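PDB 2XPI: anaphase-promoting complex subunit cut9, which serves as a TPR-repeat subunit of the anaphase-promoting complex, the E3 ubiquitin ligase that controls progression through mitosis and the G1 phase. Local coordinates for residues A[363-368]-A[373-378]; A[381-386]-A[393-398]; A[330-335]-A[340-345]. All coordinates share one frame; numbering follows the deposited sequence.

Interaction 1 of 3, residues A[363-368]-A[373-378]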
loop_
_atom_site.group_PDB
_atom_site.type_symbol
_atom_site.label_atom_id
_atom_site.label_comp_id
_atom_site.label_asym_id
_atom_site.label_seq_id
_atom_site.Cartn_x
_atom_site.Cartn_y
_atom_site.Cartn_z
ATOM N N ASN A 363 -5.256 -15.263 -20.091
ATOM C CA ASN A 363 -3.972 -14.630 -20.347
ATOM C C ASN A 363 -3.893 -13.174 -19.930
ATOM O O ASN A 363 -2.888 -12.757 -19.359
ATOM C CB ASN A 363 -3.508 -14.844 -21.789
ATOM C CG ASN A 363 -2.881 -16.217 -21.987
ATOM O OD1 ASN A 363 -3.022 -16.836 -23.043
ATOM N ND2 ASN A 363 -2.203 -16.715 -20.949
ATOM N N ASP A 364 -4.937 -12.390 -20.175
ATOM C CA ASP A 364 -4.864 -11.015 -19.690
ATOM C C ASP A 364 -5.250 -10.885 -18.232
ATOM O O ASP A 364 -4.940 -9.875 -17.604
ATOM C CB ASP A 364 -5.588 -9.993 -20.584
ATOM C CG ASP A 364 -7.085 -10.096 -20.505
ATOM O OD1 ASP A 364 -7.737 -9.143 -20.006
ATOM O OD2 ASP A 364 -7.606 -11.125 -20.976
ATOM N N LEU A 365 -5.894 -11.913 -17.688
ATOM C CA LEU A 365 -6.132 -11.959 -16.254
ATOM C C LEU A 365 -4.812 -12.184 -15.514
ATOM O O LEU A 365 -4.518 -11.487 -14.539
ATOM C CB LEU A 365 -7.157 -13.023 -15.892
ATOM C CG LEU A 365 -8.645 -12.702 -16.055
ATOM C CD1 LEU A 365 -9.499 -13.875 -15.564
ATOM C CD2 LEU A 365 -9.002 -11.463 -15.292
ATOM N N VAL A 366 -3.986 -13.122 -15.972
ATOM C CA VAL A 366 -2.715 -13.302 -15.269
ATOM C C VAL A 366 -1.799 -12.119 -15.527
ATOM O O VAL A 366 -0.926 -11.818 -14.720
ATOM C CB VAL A 366 -1.981 -14.624 -15.579
ATOM C CG1 VAL A 366 -2.960 -15.691 -16.000
ATOM C CG2 VAL A 366 -0.911 -14.402 -16.610
ATOM N N ASP A 367 -2.014 -11.431 -16.640
ATOM C CA ASP A 367 -1.240 -10.228 -16.900
ATOM C C ASP A 367 -1.581 -9.104 -15.928
ATOM O O ASP A 367 -0.688 -8.437 -15.423
ATOM C CB ASP A 367 -1.404 -9.739 -18.336
ATOM C CG ASP A 367 -0.476 -8.575 -18.654
ATOM O OD1 ASP A 367 -0.868 -7.685 -19.444
ATOM O OD2 ASP A 367 0.650 -8.543 -18.097
ATOM N N ARG A 368 -2.868 -8.900 -15.660
ATOM C CA ARG A 368 -3.295 -7.739 -14.873
ATOM C C ARG A 368 -3.723 -8.067 -13.440
ATOM O O ARG A 368 -3.733 -7.188 -12.584
ATOM C CB ARG A 368 -4.405 -6.973 -15.596
ATOM C CG ARG A 368 -5.732 -7.692 -15.620
ATOM C CD ARG A 368 -6.705 -7.036 -16.583
ATOM N NE ARG A 368 -6.002 -6.459 -17.723
ATOM C CZ ARG A 368 -6.258 -5.249 -18.216
ATOM N NH1 ARG A 368 -7.215 -4.497 -17.673
ATOM N NH2 ARG A 368 -5.564 -4.785 -19.254
ATOM N N ALA A 373 -7.304 -14.829 -6.974
ATOM C CA ALA A 373 -7.706 -16.239 -7.123
ATOM C C ALA A 373 -8.532 -16.516 -8.382
ATOM O O ALA A 373 -8.392 -17.575 -8.989
ATOM C CB ALA A 373 -8.474 -16.712 -5.897
ATOM N N VAL A 374 -9.394 -15.581 -8.774
ATOM C CA VAL A 374 -10.151 -15.771 -10.004
ATOM C C VAL A 374 -9.220 -15.982 -11.175
ATOM O O VAL A 374 -9.534 -16.740 -12.086
ATOM C CB VAL A 374 -11.011 -14.559 -10.393
ATOM C CG1 VAL A 374 -12.403 -15.031 -10.815
ATOM C CG2 VAL A 374 -11.063 -13.547 -9.273
ATOM N N THR A 375 -8.094 -15.276 -11.178
ATOM C CA THR A 375 -7.177 -15.369 -12.304
ATOM C C THR A 375 -6.795 -16.813 -12.549
ATOM O O THR A 375 -6.777 -17.271 -13.687
ATOM C CB THR A 375 -5.921 -14.537 -12.093
ATOM O OG1 THR A 375 -6.273 -13.164 -12.240
ATOM C CG2 THR A 375 -4.861 -14.887 -13.137
ATOM N N TRP A 376 -6.521 -17.538 -11.473
ATOM C CA TRP A 376 -6.064 -18.910 -11.616
ATOM C C TRP A 376 -7.201 -19.917 -11.772
ATOM O O TRP A 376 -6.990 -20.996 -12.290
ATOM C CB TRP A 376 -5.058 -19.253 -10.529
ATOM C CG TRP A 376 -3.978 -18.197 -10.511
ATOM C CD1 TRP A 376 -3.885 -17.145 -9.657
ATOM C CD2 TRP A 376 -2.897 -18.053 -11.436
ATOM N NE1 TRP A 376 -2.798 -16.373 -9.964
ATOM C CE2 TRP A 376 -2.176 -16.904 -11.059
ATOM C CE3 TRP A 376 -2.461 -18.787 -12.542
ATOM C CZ2 TRP A 376 -1.039 -16.478 -11.736
ATOM C CZ3 TRP A 376 -1.330 -18.356 -13.222
ATOM C CH2 TRP A 376 -0.629 -17.221 -12.811
ATOM N N LEU A 377 -8.411 -19.531 -11.375
ATOM C CA LEU A 377 -9.611 -20.283 -11.733
ATOM C C LEU A 377 -9.706 -20.325 -13.246
ATOM O O LEU A 377 -10.001 -21.361 -13.823
ATOM C CB LEU A 377 -10.853 -19.608 -11.164
ATOM C CG LEU A 377 -12.219 -20.289 -10.922
ATOM C CD1 LEU A 377 -13.281 -19.648 -11.774
ATOM C CD2 LEU A 377 -12.255 -21.804 -11.047
ATOM N N ALA A 378 -9.434 -19.191 -13.887
ATOM C CA ALA A 378 -9.561 -19.075 -15.339
ATOM C C ALA A 378 -8.499 -19.910 -16.073
ATOM O O ALA A 378 -8.798 -20.598 -17.062
ATOM C CB ALA A 378 -9.503 -17.612 -15.772
#
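Within 363-368, L365 is the first residue to meet 373-378, and it does so with both backbone and side chain. Its CD1 methyl reaches CB of A378, 3.7 Å away, while its CB packs against the branches of T375, whose CA lies 5.3 Å from the CA of L365. The other L365 methyl, CD2, is turned to Y342 of helix 342-352. One step on, the V366 side chain crosses that of T375 at about a right angle, CG1 lying 3.5 Å from T375 CG2, and its CB lies 4.0 Å from CH2 of the W376 indole. T375 is the pivot of the contact: with OG1 anti to its carbonyl carbon (chi1 -73°), the hydroxyl faces the end of helix 355-368 and is hydrogen-bonded to the carbonyl of H369, while CG2 is swung towards V366. That same methyl sits 3.9 Å above the centre of the W376 ring, on the face that V366 CG1 also covers; K398 makes a cation-pi contact from the opposite face. The indole NE1, hydrogen-bonded to the carbonyl of P370, fixes how the ring is turned. Replacing T375 by an alanine would probably leave the H369 carbonyl without its hydroxyl partner and open a gap between V366 and the indole. The two segments run antiparallel at 153° with axes 8.8 Å apart, joined by a four-residue turn. Such packing of the second helix of one tetratricopeptide repeat, here TPR 8, on the first helix of the next, TPR 9, is the inter-repeat step of a TPR solenoid.

Interaction 2 of 3, residues A[381-386]-A[393-398]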
loop_
_atom_site.group_PDB
_atom_site.type_symbol
_atom_site.label_atom_id
_atom_site.label_comp_id
_atom_site.label_asym_id
_atom_site.label_seq_id
_atom_site.Cartn_x
_atom_site.Cartn_y
_atom_site.Cartn_z
ATOM N N ILE A 381 -9.719 -23.581 -15.732
ATOM C CA ILE A 381 -10.867 -23.932 -16.554
ATOM C C ILE A 381 -10.430 -24.120 -17.991
ATOM O O ILE A 381 -10.936 -24.996 -18.688
ATOM C CB ILE A 381 -11.986 -22.876 -16.464
ATOM C CG1 ILE A 381 -12.655 -22.958 -15.090
ATOM C CG2 ILE A 381 -13.031 -23.086 -17.582
ATOM C CD1 ILE A 381 -13.619 -21.844 -14.816
ATOM N N TYR A 382 -9.461 -23.311 -18.416
ATOM C CA TYR A 382 -8.903 -23.440 -19.757
ATOM C C TYR A 382 -8.229 -24.776 -19.968
ATOM O O TYR A 382 -8.494 -25.446 -20.955
ATOM C CB TYR A 382 -7.884 -22.355 -20.068
ATOM C CG TYR A 382 -7.096 -22.731 -21.288
ATOM C CD1 TYR A 382 -7.719 -22.837 -22.522
ATOM C CD2 TYR A 382 -5.743 -23.024 -21.209
ATOM C CE1 TYR A 382 -7.022 -23.199 -23.649
ATOM C CE2 TYR A 382 -5.024 -23.397 -22.340
ATOM C CZ TYR A 382 -5.676 -23.481 -23.557
ATOM O OH TYR A 382 -4.983 -23.841 -24.688
ATOM N N TYR A 383 -7.329 -25.150 -19.063
ATOM C CA TYR A 383 -6.687 -26.452 -19.168
ATOM C C TYR A 383 -7.736 -27.559 -19.134
ATOM O O TYR A 383 -7.473 -28.687 -19.539
ATOM C CB TYR A 383 -5.605 -26.631 -18.103
ATOM C CG TYR A 383 -4.379 -25.826 -18.439
ATOM C CD1 TYR A 383 -3.721 -26.018 -19.649
ATOM C CD2 TYR A 383 -3.889 -24.855 -17.570
ATOM C CE1 TYR A 383 -2.606 -25.273 -19.989
ATOM C CE2 TYR A 383 -2.763 -24.104 -17.897
ATOM C CZ TYR A 383 -2.127 -24.318 -19.113
ATOM O OH TYR A 383 -1.008 -23.591 -19.460
ATOM N N LEU A 384 -8.944 -27.200 -18.708
ATOM C CA LEU A 384 -10.062 -28.130 -18.679
ATOM C C LEU A 384 -10.934 -28.279 -19.976
ATOM O O LEU A 384 -11.417 -29.387 -20.183
ATOM C CB LEU A 384 -10.915 -27.887 -17.422
ATOM C CG LEU A 384 -11.464 -29.106 -16.671
ATOM C CD1 LEU A 384 -10.324 -29.927 -16.117
ATOM C CD2 LEU A 384 -12.431 -28.719 -15.548
ATOM N N CYS A 385 -11.159 -27.252 -20.832
ATOM C CA CYS A 385 -11.730 -27.571 -22.187
ATOM C C CYS A 385 -10.663 -28.171 -23.096
ATOM O O CYS A 385 -10.926 -28.458 -24.275
ATOM C CB CYS A 385 -12.449 -26.439 -23.006
ATOM S SG CYS A 385 -12.426 -26.975 -24.869
ATOM N N VAL A 386 -9.464 -28.342 -22.555
ATOM C CA VAL A 386 -8.318 -28.741 -23.363
ATOM C C VAL A 386 -7.798 -30.093 -22.865
ATOM O O VAL A 386 -6.880 -30.707 -23.439
ATOM C CB VAL A 386 -7.255 -27.616 -23.366
ATOM C CG1 VAL A 386 -5.852 -28.144 -23.174
ATOM C CG2 VAL A 386 -7.372 -26.804 -24.629
ATOM N N ARG A 393 -5.539 -29.259 -12.452
ATOM C CA ARG A 393 -5.487 -29.502 -11.011
ATOM C C ARG A 393 -4.551 -28.543 -10.295
ATOM O O ARG A 393 -4.931 -27.961 -9.282
ATOM C CB ARG A 393 -5.076 -30.924 -10.674
ATOM C CG ARG A 393 -4.988 -31.142 -9.175
ATOM C CD ARG A 393 -5.373 -32.535 -8.782
ATOM N NE ARG A 393 -4.291 -33.486 -8.984
ATOM C CZ ARG A 393 -4.392 -34.597 -9.709
ATOM N NH1 ARG A 393 -5.532 -34.910 -10.321
ATOM N NH2 ARG A 393 -3.340 -35.400 -9.816
ATOM N N ARG A 394 -3.338 -28.375 -10.821
ATOM C CA ARG A 394 -2.409 -27.405 -10.248
ATOM C C ARG A 394 -3.080 -26.030 -10.014
ATOM O O ARG A 394 -2.900 -25.406 -8.963
ATOM C CB ARG A 394 -1.137 -27.216 -11.099
ATOM C CG ARG A 394 -0.660 -25.754 -11.021
ATOM C CD ARG A 394 0.790 -25.518 -11.359
ATOM N NE ARG A 394 1.464 -24.515 -10.510
ATOM C CZ ARG A 394 1.069 -24.090 -9.301
ATOM N NH1 ARG A 394 -0.040 -24.538 -8.717
ATOM N NH2 ARG A 394 1.817 -23.205 -8.650
ATOM N N TYR A 395 -3.843 -25.557 -10.991
ATOM C CA TYR A 395 -4.322 -24.176 -10.940
ATOM C C TYR A 395 -5.545 -23.975 -10.077
ATOM O O TYR A 395 -5.698 -22.911 -9.499
ATOM C CB TYR A 395 -4.489 -23.583 -12.339
ATOM C CG TYR A 395 -3.127 -23.326 -12.941
ATOM C CD1 TYR A 395 -2.322 -22.293 -12.463
ATOM C CD2 TYR A 395 -2.623 -24.132 -13.955
ATOM C CE1 TYR A 395 -1.075 -22.055 -12.996
ATOM C CE2 TYR A 395 -1.365 -23.897 -14.498
ATOM C CZ TYR A 395 -0.599 -22.865 -14.005
ATOM O OH TYR A 395 0.656 -22.634 -14.517
ATOM N N PHE A 396 -6.394 -24.994 -9.967
ATOM C CA PHE A 396 -7.509 -24.919 -9.047
ATOM C C PHE A 396 -6.928 -25.050 -7.655
ATOM O O PHE A 396 -7.452 -24.486 -6.688
ATOM C CB PHE A 396 -8.526 -26.021 -9.310
ATOM C CG PHE A 396 -9.190 -25.924 -10.650
ATOM C CD1 PHE A 396 -9.840 -24.760 -11.034
ATOM C CD2 PHE A 396 -9.188 -27.007 -11.516
ATOM C CE1 PHE A 396 -10.451 -24.664 -12.261
ATOM C CE2 PHE A 396 -9.801 -26.922 -12.739
ATOM C CZ PHE A 396 -10.432 -25.743 -13.115
ATOM N N SER A 397 -5.831 -25.786 -7.553
ATOM C CA SER A 397 -5.105 -25.835 -6.294
ATOM C C SER A 397 -4.588 -24.451 -5.890
ATOM O O SER A 397 -4.716 -24.048 -4.739
ATOM C CB SER A 397 -3.929 -26.799 -6.371
ATOM O OG SER A 397 -3.419 -27.029 -5.068
ATOM N N LYS A 398 -4.002 -23.737 -6.841
ATOM C CA LYS A 398 -3.352 -22.465 -6.573
ATOM C C LYS A 398 -4.383 -21.423 -6.158
ATOM O O LYS A 398 -4.170 -20.648 -5.229
ATOM C CB LYS A 398 -2.619 -22.004 -7.828
ATOM C CG LYS A 398 -1.722 -20.813 -7.636
ATOM C CD LYS A 398 -1.139 -20.359 -8.955
ATOM C CE LYS A 398 -0.669 -18.906 -8.846
ATOM N NZ LYS A 398 0.493 -18.681 -7.924
#
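The rings of Y383 and Y395 meet side by side between the two helices of a single tetratricopeptide repeat, TPR 9. Their planes are nearly parallel, 18° apart, but the rings are slid past each other, with centroids 5.8 Å apart, so they barely overlap and touch through their neighbouring CD2-CE2 flanks. Each has a neighbour from its own helix on one face: Y382 CD2 lies towards the rim of the Y383 ring, and R394 CG stands 3.8 Å above the centre of the Y395 ring. The third flat group, F396, has CG1 of I381 at its edge and in its plane, 4.0 Å from CE1, while the CD2 methyl of L384 approaches CE2 of the same ring obliquely.

These contacts illustrate how the hairpin inside a TPR is filled. Helix 373-385 and helix 389-402 run antiparallel, the short segments inclined at 159° with axes 9.4 Å apart, a spacing wide enough for aromatic side chains to fill. F396 covers the most ground: with CG anti to its carbonyl carbon (chi1 -64°), its ring is carried across to the backbone of the partner helix. The F396 side chain also touches S416 of helix 407-420, while I381 also touches L346 and H350 of helix 342-352 and an apolar side chain of another protein's chain. Thus the core of this hairpin is continuous with both flanking repeats. At the end of the phenylalanine ring, F396 CZ lies 3.5 Å from the backbone N of I381.

Interaction 3 of 3, residues A[330-335]-A[340-345]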
loop_
_atom_site.group_PDB
_atom_site.type_symbol
_atom_site.label_atom_id
_atom_site.label_comp_id
_atom_site.label_asym_id
_atom_site.label_seq_id
_atom_site.Cartn_x
_atom_site.Cartn_y
_atom_site.Cartn_z
ATOM N N LYS A 330 -21.961 -8.782 -21.875
ATOM C CA LYS A 330 -22.338 -7.366 -21.839
ATOM C C LYS A 330 -21.778 -6.659 -20.611
ATOM O O LYS A 330 -21.382 -5.497 -20.688
ATOM C CB LYS A 330 -23.862 -7.195 -21.875
ATOM N N ILE A 331 -21.775 -7.351 -19.472
ATOM C CA ILE A 331 -21.201 -6.808 -18.242
ATOM C C ILE A 331 -19.705 -6.579 -18.439
ATOM O O ILE A 331 -19.148 -5.594 -17.969
ATOM C CB ILE A 331 -21.426 -7.753 -17.028
ATOM C CG1 ILE A 331 -22.919 -7.938 -16.742
ATOM C CG2 ILE A 331 -20.733 -7.222 -15.779
ATOM C CD1 ILE A 331 -23.195 -8.650 -15.427
ATOM N N LEU A 332 -19.064 -7.488 -19.157
ATOM C CA LEU A 332 -17.632 -7.406 -19.388
ATOM C C LEU A 332 -17.208 -6.310 -20.361
ATOM O O LEU A 332 -16.046 -5.911 -20.371
ATOM C CB LEU A 332 -17.092 -8.755 -19.848
ATOM C CG LEU A 332 -16.166 -9.392 -18.817
ATOM C CD1 LEU A 332 -16.146 -8.570 -17.510
ATOM C CD2 LEU A 332 -16.604 -10.814 -18.573
ATOM N N GLU A 333 -18.125 -5.824 -21.187
ATOM C CA GLU A 333 -17.790 -4.681 -22.040
ATOM C C GLU A 333 -18.026 -3.340 -21.341
ATOM O O GLU A 333 -17.158 -2.474 -21.365
ATOM C CB GLU A 333 -18.521 -4.736 -23.379
ATOM C CG GLU A 333 -19.807 -5.513 -23.333
ATOM C CD GLU A 333 -20.493 -5.574 -24.685
ATOM O OE1 GLU A 333 -20.331 -6.612 -25.379
ATOM O OE2 GLU A 333 -21.189 -4.587 -25.043
ATOM N N ILE A 334 -19.179 -3.176 -20.700
ATOM C CA ILE A 334 -19.454 -1.923 -19.999
ATOM C C ILE A 334 -18.725 -1.772 -18.652
ATOM O O ILE A 334 -18.623 -0.655 -18.144
ATOM C CB ILE A 334 -20.985 -1.624 -19.849
ATOM C CG1 ILE A 334 -21.540 -2.176 -18.537
ATOM C CG2 ILE A 334 -21.770 -2.131 -21.057
ATOM C CD1 ILE A 334 -23.054 -2.270 -18.531
ATOM N N ASP A 335 -18.212 -2.871 -18.088
ATOM C CA ASP A 335 -17.407 -2.813 -16.857
ATOM C C ASP A 335 -16.277 -3.839 -16.858
ATOM O O ASP A 335 -16.337 -4.833 -16.142
ATOM C CB ASP A 335 -18.278 -3.023 -15.618
ATOM C CG ASP A 335 -17.533 -2.719 -14.312
ATOM O OD1 ASP A 335 -16.323 -2.352 -14.364
ATOM O OD2 ASP A 335 -18.162 -2.847 -13.229
ATOM N N ASP A 340 -16.310 -10.203 -10.357
ATOM C CA ASP A 340 -17.319 -11.124 -9.852
ATOM C C ASP A 340 -18.025 -11.843 -10.983
ATOM O O ASP A 340 -18.692 -12.846 -10.776
ATOM C CB ASP A 340 -18.372 -10.368 -9.056
ATOM C CG ASP A 340 -17.807 -9.690 -7.819
ATOM O OD1 ASP A 340 -18.386 -8.644 -7.443
ATOM O OD2 ASP A 340 -16.813 -10.195 -7.225
ATOM N N VAL A 341 -17.908 -11.310 -12.187
ATOM C CA VAL A 341 -18.642 -11.870 -13.294
ATOM C C VAL A 341 -17.969 -13.143 -13.795
ATOM O O VAL A 341 -18.598 -13.962 -14.469
ATOM C CB VAL A 341 -18.772 -10.868 -14.447
ATOM C CG1 VAL A 341 -17.506 -10.857 -15.268
ATOM C CG2 VAL A 341 -19.926 -11.257 -15.316
ATOM N N TYR A 342 -16.702 -13.326 -13.450
ATOM C CA TYR A 342 -15.924 -14.399 -14.071
ATOM C C TYR A 342 -16.335 -15.864 -13.806
ATOM O O TYR A 342 -16.393 -16.658 -14.737
ATOM C CB TYR A 342 -14.417 -14.177 -13.903
ATOM C CG TYR A 342 -13.882 -13.195 -14.908
ATOM C CD1 TYR A 342 -13.810 -13.533 -16.234
ATOM C CD2 TYR A 342 -13.480 -11.919 -14.536
ATOM C CE1 TYR A 342 -13.342 -12.648 -17.171
ATOM C CE2 TYR A 342 -13.012 -11.020 -15.468
ATOM C CZ TYR A 342 -12.941 -11.396 -16.783
ATOM O OH TYR A 342 -12.475 -10.536 -17.748
ATOM N N PRO A 343 -16.619 -16.238 -12.554
ATOM C CA PRO A 343 -17.022 -17.644 -12.383
ATOM C C PRO A 343 -18.181 -18.097 -13.294
ATOM O O PRO A 343 -18.103 -19.177 -13.914
ATOM C CB PRO A 343 -17.436 -17.700 -10.923
ATOM C CG PRO A 343 -16.524 -16.663 -10.260
ATOM C CD PRO A 343 -16.391 -15.553 -11.265
ATOM N N LEU A 344 -19.228 -17.280 -13.376
ATOM C CA LEU A 344 -20.378 -17.568 -14.223
ATOM C C LEU A 344 -19.977 -17.580 -15.697
ATOM O O LEU A 344 -20.419 -18.423 -16.494
ATOM C CB LEU A 344 -21.455 -16.503 -14.017
ATOM C CG LEU A 344 -22.774 -16.860 -13.336
ATOM C CD1 LEU A 344 -23.013 -18.384 -13.309
ATOM C CD2 LEU A 344 -22.817 -16.279 -11.936
ATOM N N HIS A 345 -19.155 -16.610 -16.056
ATOM C CA HIS A 345 -18.712 -16.458 -17.417
ATOM C C HIS A 345 -17.805 -17.635 -17.826
ATOM O O HIS A 345 -18.021 -18.291 -18.853
ATOM C CB HIS A 345 -17.965 -15.138 -17.525
ATOM C CG HIS A 345 -17.641 -14.758 -18.925
ATOM N ND1 HIS A 345 -16.350 -14.612 -19.374
ATOM C CD2 HIS A 345 -18.440 -14.531 -19.990
ATOM C CE1 HIS A 345 -16.369 -14.292 -20.658
ATOM N NE2 HIS A 345 -17.626 -14.237 -21.055
#
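At the junction of TPR 7 with TPR 8, two tetratricopeptide repeats, L332 near the end of helix 321-334 packs on V341, next to helix 342-352. Helix 321-334 ends in a short turn before helix 342-352, and the turn is tied back by N338, whose OD1 accepts weak hydrogen bonds from the backbone N atoms of D340 and V341. V341 divides its two methyls between two partners. Its CG1, held between the backbone N and the carbonyl carbon (chi1 81°), meets both methyls of L332, and CG2 turns to I331, whose own CG2 is 4.1 Å away.

L332 is the main wedge from helix 321-334. Its CD2 methyl touches V341, Y342 and H345, lying 4.0 Å from Y342 CE1 and standing over one face of the H345 imidazole. The side chains of L332 and Y342 cross at about a right angle; the Y342 ring also meets L365, and its CB packs on V374, which joins this step to the next.

The surroundings show what the junction borders. D335 OD2 forms a salt bridge with R135 of the second subunit, in keeping with the role of TPR 1-7 in homodimerization; P343 packs on the backbone of another protein's chain and L344 on a modified side chain of it, consistent with the buried acetyl-methionine of hcn1. At the heart of the contact is a CH-pi interaction: L332 CD2 lies 4.0 Å from the centroid of the H345 ring, 14° off its normal.

Along the chain the contacts come in the order interaction 3, interaction 1, interaction 2, and together they trace successive steps of one TPR solenoid: TPR 7 onto TPR 8, TPR 8 onto TPR 9, then the inside of TPR 9. Interactions 1 and 2 share helix 373-385, have centres about 12 Å apart and touch directly, as at L377 CD2 to F396 CE1, 3.6 Å. Interactions 1 and 3, centres about 14 Å apart, meet where V374 packs on Y342 and P343. Interactions 2 and 3 do not touch, their nearest atoms being about 5 Å apart. Interaction 1 therefore bridges the others, making the hydrophobic core continuous from repeat to repeat.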